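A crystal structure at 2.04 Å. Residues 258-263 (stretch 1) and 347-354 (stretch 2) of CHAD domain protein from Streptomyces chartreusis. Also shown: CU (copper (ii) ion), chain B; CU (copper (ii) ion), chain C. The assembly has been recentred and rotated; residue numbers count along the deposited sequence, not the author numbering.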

# COMPACT_ATOMS: atom_id res chain seq x y z
N ALA A 258 1.56 2.80 10.23
CA ALA A 258 1.04 3.75 9.25
C ALA A 258 -0.29 4.43 9.68
O ALA A 258 -0.55 5.58 9.28
CB ALA A 258 0.89 3.05 7.89
N ALA A 259 -1.11 3.75 10.48
CA ALA A 259 -2.49 4.19 10.82
C ALA A 259 -3.38 4.46 9.59
O ALA A 259 -3.86 5.57 9.30
CB ALA A 259 -2.47 5.40 11.74
N LEU A 260 -3.62 3.38 8.87
CA LEU A 260 -4.42 3.43 7.67
C LEU A 260 -5.91 3.31 7.94
O LEU A 260 -6.74 3.76 7.16
CB LEU A 260 -3.94 2.35 6.71
CG LEU A 260 -2.45 2.49 6.41
CD1 LEU A 260 -1.96 1.32 5.58
CD2 LEU A 260 -2.18 3.80 5.69
N ILE A 261 -6.29 2.75 9.07
CA ILE A 261 -7.68 2.77 9.46
C ILE A 261 -7.69 3.49 10.78
O ILE A 261 -7.08 3.04 11.74
CB ILE A 261 -8.26 1.35 9.63
CG1 ILE A 261 -7.95 0.47 8.43
CG2 ILE A 261 -9.76 1.45 9.77
CD1 ILE A 261 -8.24 -1.01 8.66
N HIS A 262 -8.32 4.66 10.80
CA HIS A 262 -8.48 5.47 12.01
C HIS A 262 -9.79 6.20 11.83
O HIS A 262 -10.26 6.35 10.68
CB HIS A 262 -7.32 6.47 12.22
CG HIS A 262 -7.21 7.51 11.14
ND1 HIS A 262 -8.15 8.50 10.95
CD2 HIS A 262 -6.29 7.67 10.16
CE1 HIS A 262 -7.81 9.24 9.92
NE2 HIS A 262 -6.68 8.76 9.42
N GLY A 263 -10.38 6.65 12.94
CA GLY A 263 -11.57 7.51 12.90
C GLY A 263 -11.22 8.99 12.77
O GLY A 263 -10.05 9.36 12.57
N LEU A 347 -8.07 4.66 -1.45
CA LEU A 347 -7.52 5.95 -1.84
C LEU A 347 -6.80 6.69 -0.71
O LEU A 347 -5.77 7.29 -0.91
CB LEU A 347 -8.65 6.78 -2.39
CG LEU A 347 -8.37 8.13 -2.96
CD1 LEU A 347 -7.36 7.99 -4.10
CD2 LEU A 347 -9.71 8.66 -3.45
N HIS A 348 -7.37 6.67 0.49
CA HIS A 348 -6.67 7.18 1.66
C HIS A 348 -5.36 6.46 1.89
O HIS A 348 -4.35 7.10 2.16
CB HIS A 348 -7.55 7.08 2.90
CG HIS A 348 -6.83 7.39 4.18
ND1 HIS A 348 -6.21 6.41 4.93
CD2 HIS A 348 -6.63 8.56 4.84
CE1 HIS A 348 -5.67 6.97 6.01
NE2 HIS A 348 -5.90 8.27 5.96
N ALA A 349 -5.37 5.14 1.75
CA ALA A 349 -4.18 4.34 1.97
C ALA A 349 -3.11 4.65 0.92
O ALA A 349 -1.93 4.88 1.25
CB ALA A 349 -4.55 2.86 1.94
N ASP A 350 -3.54 4.67 -0.33
CA ASP A 350 -2.68 5.10 -1.41
C ASP A 350 -1.97 6.43 -1.13
O ASP A 350 -0.74 6.55 -1.31
CB ASP A 350 -3.52 5.26 -2.70
CG ASP A 350 -2.66 5.61 -3.88
OD1 ASP A 350 -1.94 4.69 -4.32
OD2 ASP A 350 -2.71 6.77 -4.34
N GLN A 351 -2.72 7.43 -0.70
CA GLN A 351 -2.14 8.75 -0.50
C GLN A 351 -1.24 8.74 0.75
O GLN A 351 -0.24 9.43 0.78
CB GLN A 351 -3.23 9.84 -0.44
CG GLN A 351 -3.99 9.93 -1.77
CD GLN A 351 -3.08 10.41 -2.88
OE1 GLN A 351 -2.56 11.54 -2.80
NE2 GLN A 351 -2.82 9.54 -3.87
N ARG A 352 -1.55 7.92 1.74
CA ARG A 352 -0.64 7.77 2.87
C ARG A 352 0.65 7.07 2.44
O ARG A 352 1.74 7.39 2.95
CB ARG A 352 -1.28 7.03 4.03
CG ARG A 352 -2.39 7.78 4.70
CD ARG A 352 -1.97 9.19 5.11
NE ARG A 352 -0.77 9.28 5.96
CZ ARG A 352 -0.26 10.42 6.43
NH1 ARG A 352 -0.81 11.60 6.14
NH2 ARG A 352 0.80 10.40 7.21
N HIS A 353 0.55 6.15 1.47
CA HIS A 353 1.76 5.54 0.89
C HIS A 353 2.59 6.57 0.15
O HIS A 353 3.80 6.50 0.22
CB HIS A 353 1.46 4.29 0.01
CG HIS A 353 0.76 3.20 0.77
ND1 HIS A 353 0.94 3.01 2.12
CD2 HIS A 353 -0.15 2.27 0.37
CE1 HIS A 353 0.18 1.99 2.52
NE2 HIS A 353 -0.48 1.53 1.48
N GLU A 354 1.95 7.52 -0.53
CA GLU A 354 2.67 8.63 -1.17
C GLU A 354 3.32 9.53 -0.10
O GLU A 354 4.37 10.07 -0.33
CB GLU A 354 1.76 9.46 -2.06
CG GLU A 354 1.19 8.72 -3.27
CD GLU A 354 2.19 8.50 -4.42
OE1 GLU A 354 3.30 9.09 -4.38
OE2 GLU A 354 1.88 7.74 -5.36
CU CU B . -5.53 9.36 7.65
CU CU C . -2.26 0.18 0.36
O HOH W 1 0.30 7.24 7.38
O HOH W 2 -6.68 3.89 4.46

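An irregular segment, residues 258-263, lies against one side of a helix that runs through residues 347-354 and extends beyond them in both directions. The helix is held by its own i to i+4 hydrogen bonds, among them Arg-352 N to His-348 O (2.9 Å) and His-353 N to Ala-349 O (2.8 Å). The backbones come closest at Leu-260 and Ala-349, whose CA atoms are 5.8 Å apart, and the small alanine side chain accompanies this near approach. No clear direct hydrogen bond joins the two stretches; hydrophobic packing, two bridging waters and a shared copper ion do the work, over 244 Å² of buried surface.

Ala-258 makes no direct contact, but its carbonyl reaches the helix through water 1. The water donates to Ala-258 O (2.7 Å) and accepts from Arg-352 NE (2.7 Å), so one molecule satisfies a loop carbonyl and a guanidinium N-H together. Ala-259, with positive phi and psi (55°/64°), places its carbonyl at the edge of the His-348 ring, Ala-259 O lying 4.0 Å from His-348 CE1 and near the ring plane.

Leu-260 is the centre of the packing and is the residue most covered by the other stretch (89 Å²). Its CA-to-CB bond points sideways, yet the m,t rotamer carries the end of the side chain to the helix. Leu-260 CD2 lies 3.7 Å from Arg-352 CB and 4.3 Å from Ala-349 CA, and Leu-260 CD1 lies 3.8 Å from His-353 CE1. The leucine thus rests on aliphatic carbon of the arginine and beside the imidazole of His-353, where His-353 NE2 binds copper (chain C) at 2.5 Å. The backbone of Leu-260 contributes as well: water 2 donates to Leu-260 O (2.7 Å) and accepts from His-348 ND1 (2.6 Å). With ND1 as the donor, NE2 on the far side of the ring is free to offer its lone pair to metal.

Ile-261 turns its CA-to-CB bond away from the helix and makes no contact. His-262 sets its CA-to-CB bond sideways, but the end of its side chain reaches back to the helix, and copper (chain B) is bound by His-262 NE2 at 2.2 Å and His-348 NE2 at 2.0 Å, with two further ligand atoms from elsewhere in the structure. Sharing the ion brings the two NE2 atoms of His-262 and His-348 to 3.6 Å; the ring planes meet obliquely at 77°, with centroids 5.3 Å apart. His-262 ND1 donates to Gly-263 O (2.6 Å), an anchor that leaves NE2 for the metal.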